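Local atomic coordinates of ribonucleoside-diphosphate reductase (Pseudomonas aeruginosa, PDB entry 5IM3), a protein that probably reduces ribonucleoside 5'-diphosphates to the 2'-deoxyribonucleotides needed for DNA synthesis, as an allosteric enzyme that binds dATP. Residues A452-W457 with E462-L467; D489-R494 with K545-K550; V890-A895 with K901-L906. One frame throughout, in Å; residues are numbered along the deposited sequence.

Contact 1 (A452-W457 with E462-L467)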
loop_
_atom_site.group_PDB
_atom_site.type_symbol
_atom_site.label_atom_id
_atom_site.label_comp_id
_atom_site.label_asym_id
_atom_site.label_seq_id
_atom_site.Cartn_x
_atom_site.Cartn_y
_atom_site.Cartn_z
ATOM N N ALA A 452 -17.660 12.925 27.652
ATOM C CA ALA A 452 -16.630 13.245 28.631
ATOM C C ALA A 452 -15.647 14.260 28.058
ATOM O O ALA A 452 -15.216 14.146 26.906
ATOM C CB ALA A 452 -15.885 11.979 29.061
ATOM N N TYR A 453 -15.302 15.257 28.869
ATOM C CA TYR A 453 -14.374 16.314 28.490
ATOM C C TYR A 453 -13.082 16.190 29.289
ATOM O O TYR A 453 -13.108 15.873 30.482
ATOM C CB TYR A 453 -14.986 17.695 28.731
ATOM C CG TYR A 453 -16.017 18.119 27.713
ATOM C CD1 TYR A 453 -17.311 17.616 27.754
ATOM C CD2 TYR A 453 -15.709 19.056 26.739
ATOM C CE1 TYR A 453 -18.262 18.016 26.836
ATOM C CE2 TYR A 453 -16.654 19.461 25.813
ATOM C CZ TYR A 453 -17.929 18.935 25.869
ATOM O OH TYR A 453 -18.876 19.329 24.956
ATOM N N LEU A 454 -11.954 16.453 28.632
ATOM C CA LEU A 454 -10.657 16.440 29.299
ATOM C C LEU A 454 -9.793 17.570 28.756
ATOM O O LEU A 454 -9.741 17.793 27.545
ATOM C CB LEU A 454 -9.943 15.101 29.108
ATOM C CG LEU A 454 -8.838 14.823 30.125
ATOM C CD1 LEU A 454 -9.439 14.517 31.490
ATOM C CD2 LEU A 454 -7.946 13.687 29.655
ATOM N N GLU A 455 -9.117 18.276 29.658
ATOM C CA GLU A 455 -8.275 19.398 29.274
ATOM C C GLU A 455 -6.941 18.893 28.721
ATOM O O GLU A 455 -6.463 17.814 29.085
ATOM C CB GLU A 455 -8.057 20.325 30.472
ATOM C CG GLU A 455 -7.670 21.750 30.110
ATOM C CD GLU A 455 -7.941 22.735 31.231
ATOM O OE1 GLU A 455 -8.922 22.536 31.984
ATOM O OE2 GLU A 455 -7.178 23.714 31.360
ATOM N N THR A 456 -6.339 19.695 27.832
ATOM C CA THR A 456 -5.289 19.197 26.943
ATOM C C THR A 456 -3.945 18.971 27.634
ATOM O O THR A 456 -3.095 18.267 27.076
ATOM C CB THR A 456 -5.103 20.164 25.769
ATOM O OG1 THR A 456 -6.387 20.542 25.254
ATOM C CG2 THR A 456 -4.310 19.502 24.654
ATOM N N TRP A 457 -3.724 19.543 28.815
ATOM C CA TRP A 457 -2.512 19.269 29.580
ATOM C C TRP A 457 -2.661 18.071 30.512
ATOM O O TRP A 457 -1.684 17.686 31.165
ATOM C CB TRP A 457 -2.098 20.502 30.396
ATOM C CG TRP A 457 -3.196 21.089 31.237
ATOM C CD1 TRP A 457 -3.932 22.205 30.957
ATOM C CD2 TRP A 457 -3.681 20.596 32.493
ATOM N NE1 TRP A 457 -4.840 22.437 31.958
ATOM C CE2 TRP A 457 -4.710 21.463 32.912
ATOM C CE3 TRP A 457 -3.346 19.506 33.302
ATOM C CZ2 TRP A 457 -5.406 21.275 34.104
ATOM C CZ3 TRP A 457 -4.041 19.321 34.489
ATOM C CH2 TRP A 457 -5.057 20.202 34.877
ATOM N N GLU A 462 -3.375 11.445 26.172
ATOM C CA GLU A 462 -3.020 10.598 25.036
ATOM C C GLU A 462 -3.889 9.346 24.988
ATOM O O GLU A 462 -4.383 8.963 23.922
ATOM C CB GLU A 462 -1.534 10.232 25.094
ATOM C CG GLU A 462 -0.610 11.420 24.862
ATOM C CD GLU A 462 0.847 11.100 25.126
ATOM O OE1 GLU A 462 1.148 10.504 26.184
ATOM O OE2 GLU A 462 1.696 11.443 24.274
ATOM N N GLU A 463 -4.080 8.685 26.130
ATOM C CA GLU A 463 -5.032 7.579 26.176
ATOM C C GLU A 463 -6.445 8.061 25.854
ATOM O O GLU A 463 -7.217 7.339 25.213
ATOM C CB GLU A 463 -4.988 6.909 27.554
ATOM C CG GLU A 463 -5.793 5.617 27.669
ATOM C CD GLU A 463 -5.771 5.033 29.077
ATOM O OE1 GLU A 463 -5.304 5.728 30.008
ATOM O OE2 GLU A 463 -6.231 3.883 29.257
ATOM N N PHE A 464 -6.788 9.284 26.271
ATOM C CA PHE A 464 -8.129 9.823 26.041
ATOM C C PHE A 464 -8.442 9.928 24.554
ATOM O O PHE A 464 -9.552 9.603 24.121
ATOM C CB PHE A 464 -8.242 11.196 26.711
ATOM C CG PHE A 464 -9.628 11.788 26.705
ATOM C CD1 PHE A 464 -10.579 11.377 27.624
ATOM C CD2 PHE A 464 -9.961 12.798 25.811
ATOM C CE1 PHE A 464 -11.847 11.940 27.637
ATOM C CE2 PHE A 464 -11.227 13.364 25.819
ATOM C CZ PHE A 464 -12.170 12.933 26.735
ATOM N N LEU A 465 -7.474 10.382 23.753
ATOM C CA LEU A 465 -7.716 10.585 22.330
ATOM C C LEU A 465 -8.060 9.291 21.608
ATOM O O LEU A 465 -8.658 9.343 20.528
ATOM C CB LEU A 465 -6.491 11.223 21.665
ATOM C CG LEU A 465 -5.978 12.536 22.254
ATOM C CD1 LEU A 465 -4.779 13.029 21.464
ATOM C CD2 LEU A 465 -7.056 13.593 22.280
ATOM N N GLU A 466 -7.705 8.138 22.170
ATOM C CA GLU A 466 -7.842 6.866 21.472
ATOM C C GLU A 466 -9.025 6.046 21.960
ATOM O O GLU A 466 -9.199 4.906 21.517
ATOM C CB GLU A 466 -6.561 6.043 21.615
ATOM C CG GLU A 466 -5.311 6.758 21.150
ATOM C CD GLU A 466 -4.179 5.795 20.844
ATOM O OE1 GLU A 466 -3.200 6.213 20.191
ATOM O OE2 GLU A 466 -4.277 4.614 21.244
ATOM N N LEU A 467 -9.849 6.601 22.850
ATOM C CA LEU A 467 -10.924 5.827 23.460
ATOM C C LEU A 467 -11.927 5.285 22.447
ATOM O O LEU A 467 -12.629 4.318 22.759
ATOM C CB LEU A 467 -11.653 6.683 24.498
ATOM C CG LEU A 467 -10.915 6.935 25.816
ATOM C CD1 LEU A 467 -11.655 7.964 26.660
ATOM C CD2 LEU A 467 -10.747 5.636 26.592
#

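Contact 2 (D489-R494 with K545-K550)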
loop_
_atom_site.group_PDB
_atom_site.type_symbol
_atom_site.label_atom_id
_atom_site.label_comp_id
_atom_site.label_asym_id
_atom_site.label_seq_id
_atom_site.Cartn_x
_atom_site.Cartn_y
_atom_site.Cartn_z
ATOM N N ASP A 489 -6.423 28.200 25.179
ATOM C CA ASP A 489 -5.824 29.020 24.129
ATOM C C ASP A 489 -4.319 28.804 24.053
ATOM O O ASP A 489 -3.739 28.809 22.961
ATOM C CB ASP A 489 -6.129 30.499 24.379
ATOM C CG ASP A 489 -7.504 30.908 23.883
ATOM O OD1 ASP A 489 -8.295 30.020 23.502
ATOM O OD2 ASP A 489 -7.794 32.122 23.878
ATOM N N LEU A 490 -3.670 28.611 25.204
ATOM C CA LEU A 490 -2.216 28.510 25.226
ATOM C C LEU A 490 -1.734 27.333 24.391
ATOM O O LEU A 490 -0.693 27.419 23.732
ATOM C CB LEU A 490 -1.723 28.384 26.667
ATOM C CG LEU A 490 -0.209 28.417 26.873
ATOM C CD1 LEU A 490 0.367 29.750 26.433
ATOM C CD2 LEU A 490 0.122 28.152 28.328
ATOM N N PHE A 491 -2.475 26.223 24.401
ATOM C CA PHE A 491 -2.079 25.078 23.588
ATOM C C PHE A 491 -2.073 25.444 22.109
ATOM O O PHE A 491 -1.110 25.156 21.391
ATOM C CB PHE A 491 -3.005 23.890 23.841
ATOM C CG PHE A 491 -2.764 22.735 22.906
ATOM C CD1 PHE A 491 -1.682 21.888 23.091
ATOM C CD2 PHE A 491 -3.610 22.504 21.835
ATOM C CE1 PHE A 491 -1.453 20.830 22.227
ATOM C CE2 PHE A 491 -3.384 21.447 20.967
ATOM C CZ PHE A 491 -2.305 20.609 21.167
ATOM N N MET A 492 -3.148 26.080 21.636
ATOM C CA MET A 492 -3.191 26.519 20.246
ATOM C C MET A 492 -2.074 27.511 19.949
ATOM O O MET A 492 -1.487 27.488 18.862
ATOM C CB MET A 492 -4.552 27.138 19.932
ATOM C CG MET A 492 -5.735 26.200 20.138
ATOM S SD MET A 492 -5.663 24.707 19.133
ATOM C CE MET A 492 -5.614 25.402 17.477
ATOM N N LYS A 493 -1.770 28.399 20.902
ATOM C CA LYS A 493 -0.635 29.300 20.731
ATOM C C LYS A 493 0.654 28.520 20.503
ATOM O O LYS A 493 1.471 28.889 19.652
ATOM C CB LYS A 493 -0.493 30.212 21.951
ATOM C CG LYS A 493 -1.562 31.286 22.075
ATOM C CD LYS A 493 -1.266 32.199 23.259
ATOM C CE LYS A 493 -2.275 33.331 23.380
ATOM N NZ LYS A 493 -1.965 34.231 24.527
ATOM N N ARG A 494 0.854 27.437 21.259
ATOM C CA ARG A 494 2.060 26.632 21.094
ATOM C C ARG A 494 2.055 25.886 19.764
ATOM O O ARG A 494 3.121 25.638 19.191
ATOM C CB ARG A 494 2.198 25.653 22.262
ATOM C CG ARG A 494 2.352 26.322 23.624
ATOM C CD ARG A 494 3.742 26.919 23.814
ATOM N NE ARG A 494 3.863 27.645 25.080
ATOM C CZ ARG A 494 4.137 27.078 26.251
ATOM N NH1 ARG A 494 4.317 25.765 26.339
ATOM N NH2 ARG A 494 4.227 27.825 27.343
ATOM N N LYS A 545 2.653 20.557 18.257
ATOM C CA LYS A 545 2.241 20.140 16.920
ATOM C C LYS A 545 1.988 18.639 16.861
ATOM O O LYS A 545 1.085 18.181 16.150
ATOM C CB LYS A 545 3.305 20.538 15.898
ATOM C CG LYS A 545 3.006 21.822 15.139
ATOM C CD LYS A 545 4.205 22.261 14.306
ATOM C CE LYS A 545 3.830 23.322 13.280
ATOM N NZ LYS A 545 3.133 22.736 12.100
ATOM N N ASP A 546 2.775 17.854 17.601
ATOM C CA ASP A 546 2.616 16.402 17.569
ATOM C C ASP A 546 1.315 15.974 18.235
ATOM O O ASP A 546 0.619 15.082 17.737
ATOM C CB ASP A 546 3.811 15.726 18.243
ATOM C CG ASP A 546 5.105 15.921 17.475
ATOM O OD1 ASP A 546 5.048 16.303 16.287
ATOM O OD2 ASP A 546 6.181 15.680 18.062
ATOM N N LEU A 547 0.970 16.591 19.364
ATOM C CA LEU A 547 -0.292 16.264 20.017
ATOM C C LEU A 547 -1.469 16.777 19.196
ATOM O O LEU A 547 -2.494 16.096 19.071
ATOM C CB LEU A 547 -0.313 16.846 21.432
ATOM C CG LEU A 547 -1.517 16.487 22.303
ATOM C CD1 LEU A 547 -1.614 14.981 22.501
ATOM C CD2 LEU A 547 -1.432 17.202 23.648
ATOM N N TRP A 548 -1.331 17.974 18.627
ATOM C CA TRP A 548 -2.355 18.512 17.738
ATOM C C TRP A 548 -2.617 17.565 16.571
ATOM O O TRP A 548 -3.773 17.263 16.247
ATOM C CB TRP A 548 -1.907 19.890 17.248
ATOM C CG TRP A 548 -2.790 20.552 16.234
ATOM C CD1 TRP A 548 -2.468 20.850 14.941
ATOM C CD2 TRP A 548 -4.127 21.025 16.433
ATOM N NE1 TRP A 548 -3.523 21.472 14.321
ATOM C CE2 TRP A 548 -4.555 21.592 15.214
ATOM C CE3 TRP A 548 -5.006 21.022 17.519
ATOM C CZ2 TRP A 548 -5.823 22.148 15.053
ATOM C CZ3 TRP A 548 -6.267 21.575 17.353
ATOM C CH2 TRP A 548 -6.661 22.129 16.131
ATOM N N ARG A 549 -1.549 17.064 15.942
ATOM C CA ARG A 549 -1.705 16.119 14.839
ATOM C C ARG A 549 -2.430 14.857 15.292
ATOM O O ARG A 549 -3.292 14.336 14.574
ATOM C CB ARG A 549 -0.332 15.771 14.254
ATOM C CG ARG A 549 -0.355 14.670 13.199
ATOM C CD ARG A 549 1.036 14.388 12.635
ATOM N NE ARG A 549 1.523 15.471 11.782
ATOM C CZ ARG A 549 2.584 15.379 10.982
ATOM N NH1 ARG A 549 3.280 14.250 10.917
ATOM N NH2 ARG A 549 2.952 16.418 10.239
ATOM N N LYS A 550 -2.089 14.346 16.477
ATOM C CA LYS A 550 -2.773 13.169 17.002
ATOM C C LYS A 550 -4.250 13.460 17.241
ATOM O O LYS A 550 -5.111 12.615 16.965
ATOM C CB LYS A 550 -2.097 12.710 18.293
ATOM C CG LYS A 550 -2.690 11.452 18.911
ATOM C CD LYS A 550 -2.442 10.235 18.036
ATOM C CE LYS A 550 -2.845 8.955 18.743
ATOM N NZ LYS A 550 -2.638 7.758 17.882
#

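Contact 3 (V890-A895 with K901-L906)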
loop_
_atom_site.group_PDB
_atom_site.type_symbol
_atom_site.label_atom_id
_atom_site.label_comp_id
_atom_site.label_asym_id
_atom_site.label_seq_id
_atom_site.Cartn_x
_atom_site.Cartn_y
_atom_site.Cartn_z
ATOM N N VAL A 890 -5.630 23.350 8.766
ATOM C CA VAL A 890 -6.033 24.701 8.380
ATOM C C VAL A 890 -7.462 24.988 8.817
ATOM O O VAL A 890 -7.790 26.122 9.187
ATOM C CB VAL A 890 -5.856 24.899 6.859
ATOM C CG1 VAL A 890 -6.679 23.888 6.078
ATOM C CG2 VAL A 890 -6.234 26.316 6.441
ATOM N N THR A 891 -8.333 23.978 8.793
ATOM C CA THR A 891 -9.728 24.198 9.160
ATOM C C THR A 891 -9.867 24.525 10.642
ATOM O O THR A 891 -10.472 25.538 11.010
ATOM C CB THR A 891 -10.565 22.969 8.806
ATOM O OG1 THR A 891 -10.597 22.806 7.384
ATOM C CG2 THR A 891 -11.995 23.110 9.332
ATOM N N TYR A 892 -9.329 23.670 11.514
ATOM C CA TYR A 892 -9.539 23.861 12.943
ATOM C C TYR A 892 -8.613 24.912 13.542
ATOM O O TYR A 892 -8.901 25.420 14.631
ATOM C CB TYR A 892 -9.403 22.520 13.664
ATOM C CG TYR A 892 -10.559 21.602 13.336
ATOM C CD1 TYR A 892 -11.790 21.759 13.963
ATOM C CD2 TYR A 892 -10.438 20.610 12.373
ATOM C CE1 TYR A 892 -12.860 20.938 13.656
ATOM C CE2 TYR A 892 -11.502 19.783 12.056
ATOM C CZ TYR A 892 -12.711 19.952 12.697
ATOM O OH TYR A 892 -13.775 19.130 12.385
ATOM N N ARG A 893 -7.524 25.263 12.855
ATOM C CA ARG A 893 -6.829 26.505 13.176
ATOM C C ARG A 893 -7.724 27.706 12.892
ATOM O O ARG A 893 -7.809 28.635 13.704
ATOM C CB ARG A 893 -5.536 26.625 12.368
ATOM C CG ARG A 893 -4.398 25.736 12.832
ATOM C CD ARG A 893 -3.073 26.213 12.253
ATOM N NE ARG A 893 -2.004 25.235 12.438
ATOM C CZ ARG A 893 -0.710 25.536 12.493
ATOM N NH1 ARG A 893 -0.309 26.798 12.388
ATOM N NH2 ARG A 893 0.187 24.574 12.665
ATOM N N MET A 894 -8.393 27.703 11.737
ATOM C CA MET A 894 -9.277 28.805 11.375
ATOM C C MET A 894 -10.428 28.933 12.364
ATOM O O MET A 894 -10.790 30.046 12.764
ATOM C CB MET A 894 -9.806 28.597 9.955
ATOM C CG MET A 894 -10.805 29.645 9.483
ATOM S SD MET A 894 -11.537 29.228 7.885
ATOM C CE MET A 894 -12.590 30.652 7.624
ATOM N N ALA A 895 -11.021 27.805 12.761
ATOM C CA ALA A 895 -12.115 27.842 13.726
ATOM C C ALA A 895 -11.690 28.536 15.013
ATOM O O ALA A 895 -12.432 29.363 15.560
ATOM C CB ALA A 895 -12.600 26.423 14.023
ATOM N N LYS A 901 -16.269 29.071 19.830
ATOM C CA LYS A 901 -16.198 28.429 21.135
ATOM C C LYS A 901 -16.165 26.913 21.039
ATOM O O LYS A 901 -15.508 26.265 21.860
ATOM C CB LYS A 901 -17.394 28.855 21.996
ATOM C CG LYS A 901 -17.464 30.346 22.272
ATOM C CD LYS A 901 -18.583 30.670 23.243
ATOM C CE LYS A 901 -18.669 32.161 23.522
ATOM N NZ LYS A 901 -19.773 32.467 24.465
ATOM N N THR A 902 -16.850 26.331 20.056
ATOM C CA THR A 902 -16.972 24.884 19.969
ATOM C C THR A 902 -16.988 24.445 18.514
ATOM O O THR A 902 -17.345 25.209 17.612
ATOM C CB THR A 902 -18.253 24.388 20.655
ATOM O OG1 THR A 902 -19.379 25.109 20.136
ATOM C CG2 THR A 902 -18.175 24.579 22.163
ATOM N N THR A 903 -16.590 23.195 18.301
ATOM C CA THR A 903 -16.887 22.479 17.073
ATOM C C THR A 903 -17.504 21.145 17.459
ATOM O O THR A 903 -17.372 20.684 18.595
ATOM C CB THR A 903 -15.646 22.255 16.182
ATOM O OG1 THR A 903 -14.767 21.298 16.791
ATOM C CG2 THR A 903 -14.898 23.561 15.945
ATOM N N TYR A 904 -18.185 20.532 16.498
ATOM C CA TYR A 904 -18.990 19.350 16.763
ATOM C C TYR A 904 -18.471 18.191 15.916
ATOM O O TYR A 904 -17.255 17.984 15.834
ATOM C CB TYR A 904 -20.465 19.671 16.481
ATOM C CG TYR A 904 -21.495 18.746 17.106
ATOM C CD1 TYR A 904 -21.153 17.847 18.108
ATOM C CD2 TYR A 904 -22.816 18.775 16.676
ATOM C CE1 TYR A 904 -22.100 17.007 18.664
ATOM C CE2 TYR A 904 -23.765 17.937 17.223
ATOM C CZ TYR A 904 -23.405 17.057 18.215
ATOM O OH TYR A 904 -24.358 16.227 18.760
ATOM N N TYR A 905 -19.363 17.438 15.277
ATOM C CA TYR A 905 -18.937 16.313 14.457
ATOM C C TYR A 905 -18.068 16.776 13.296
ATOM O O TYR A 905 -18.255 17.861 12.739
ATOM C CB TYR A 905 -20.141 15.565 13.891
ATOM C CG TYR A 905 -20.883 14.706 14.881
ATOM C CD1 TYR A 905 -20.385 13.470 15.263
ATOM C CD2 TYR A 905 -22.098 15.118 15.411
ATOM C CE1 TYR A 905 -21.067 12.674 16.160
ATOM C CE2 TYR A 905 -22.787 14.330 16.306
ATOM C CZ TYR A 905 -22.270 13.110 16.676
ATOM O OH TYR A 905 -22.962 12.325 17.572
ATOM N N LEU A 906 -17.116 15.928 12.925
ATOM C CA LEU A 906 -16.398 16.054 11.666
ATOM C C LEU A 906 -16.960 15.019 10.699
ATOM O O LEU A 906 -16.981 13.821 11.007
ATOM C CB LEU A 906 -14.894 15.856 11.856
ATOM C CG LEU A 906 -14.080 15.740 10.561
ATOM C CD1 LEU A 906 -14.116 17.041 9.774
ATOM C CD2 LEU A 906 -12.656 15.337 10.870
HETATM O O HOH W 1 -16.089 19.847 13.822
#

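Contact 1 (A452-W457 with E462-L467)
The phenyl ring of F464 turns one face to L454 CB, and this face-on meeting is the heart of the contact. L454 CB sits 3.8 Å from the centroid of the F464 ring and only 4° off the ring normal, an almost centred CH-pi contact. The two side chains lie alongside one another and point opposite ways: the ring runs from the helix toward the strand, while the leucine reaches back, its CD2 lying 3.9 Å from F464 CB. Thus one branch of L454 covers the root of the phenylalanine while its CB covers the ring. F464 has its CG anti to the backbone N (chi1 -173°), which sends the ring from helix 461-465 onto strand 450-455.

A452 meets the same ring at its rim. Its carbonyl O lies near the ring plane, 3.3 Å from F464 CZ, whereas A452 CB stands looser at 4.3 Å from F464 CE1. Alanine is small enough to leave the tip of the ring close to the strand backbone. Y453, between the two, turns to the other side of the strand, where its OH is hydrogen-bonded to the backbone O of N585.

These are the first two elements of a beta-alpha-beta unit in the ten-stranded alpha-beta barrel. The unit is completed by parallel strand 482-487, whose T483 also touches F464; L430 of helix 427-440 packs on A452.

No hydrogen bond crosses between the segments, so the join rests on dispersion and on shape. L454, A452 CB and the face of F464 make the buried seam between strand and helix apolar. The slightly positive C-H rim of the ring faces a carbonyl oxygen, a weakly polar approach that is probably mildly favourable.

Contact 2 (D489-R494 with K545-K550)
F491 and M492 of helix 489-496 pack on L547 and W548 of helix 544-558, two helices of the barrel domain. The N-to-C directions of the short segments make an angle of 108°, and their axes come within 10.1 Å. That spacing leaves room for large side chains, and a Met-aromatic contact is its most distinctive feature.

F491 stretches directly toward the other helix, its CG anti to the backbone N (chi1 173°). F491 CZ lies 3.8 Å from the backbone N of W548, which sits at the edge of the phenyl ring and in its plane. On either side of CZ the ring has a different partner, each met obliquely: F491 CE1 touches L547 CD2 at 3.9 Å, and F491 CE2 touches W548 CE3 at 3.8 Å. A flat, rigid ring suits this slot between a leucine branch and an indole.

M492 starts off to one side and needs its flexibility to arrive. Its three side-chain torsions are all close to -60°, curling the chain until sulfur and methyl both reach the indole. The indole NE1 of W548 is hydrogen-bonded to OD1 of D889. M492 SD approaches obliquely, 3.7 Å from W548 CZ3; the methyl CE lies over the face, 4.0 Å from the centroid of the six-membered ring and displaced toward its rim.

Contact 3 (V890-A895 with K901-L906)
Y892 reaches from helix 885-897 to the chain that follows it, and its phenol meets T903 and L906 in very different ways. Its CB starts off to one side; with CG anti to the carbonyl carbon (chi1 -70°), the phenol is carried across to the other segment. The tight part is at the hydroxyl: Y892 OH lies 3.4 Å from L906 CD1 and 3.5 Å from L906 CB, with CD1 near the plane of the ring and at its edge. L906 has its CG anti to the backbone N (chi1 170°), which folds its branched end alongside the phenol oxygen. This leucine opens strand 906-909, and its apolar bulk continues onto L555 of helix 544-558, which also touches Y892.

Packing eases toward T903. Its OG1 does two things, lying obliquely against Y892 CE1 at 3.7 Å and forming a hydrogen bond with the backbone O of L563. The methyl CG2 meets A895 CB at 4.1 Å, a small alanine one helical turn after Y892 leaving space for it.

Beyond the hydroxyl, a single water bridges the looser part of the contact. It lies in the plane of the Y892 ring, 2.8 Å from Y892 OH, and it donates a hydrogen bond to the backbone O of Y904 at 3.0 Å. Tyrosine suits this position because its ring can pack among carbon atoms while its hydroxyl remains hydrogen-bonded.

The contact therefore closes the turn from helix 885-897 into its following strand without any direct hydrogen bond between the segments. L906 packs closely against the phenol oxygen, and the polar link is made through water, by which Y892 OH and Y904 O, too far apart to bond directly, share a partner.

In the fold
The three contacts form a bent cluster on one side of the chain's centre, with contact 2 at the corner. Its centre is 13 Å from that of contact 1 and 13 Å from that of contact 3. A salt bridge, E466 OE1 to K550 NZ at 2.8 Å, ties contact 1 to contact 2, and T456 CG2 packs on L547 CD2 at 3.8 Å. Contact 2 meets contact 3 where W548 CH2 lies 3.7 Å from Y892 CB. Contacts 1 and 3, with centres 17 Å apart, do not touch. A bound dATP lies about 11 Å from the L454 side chain of contact 1, too far for direct touch; contacts 2 and 3 lie away from the known nucleotide sites.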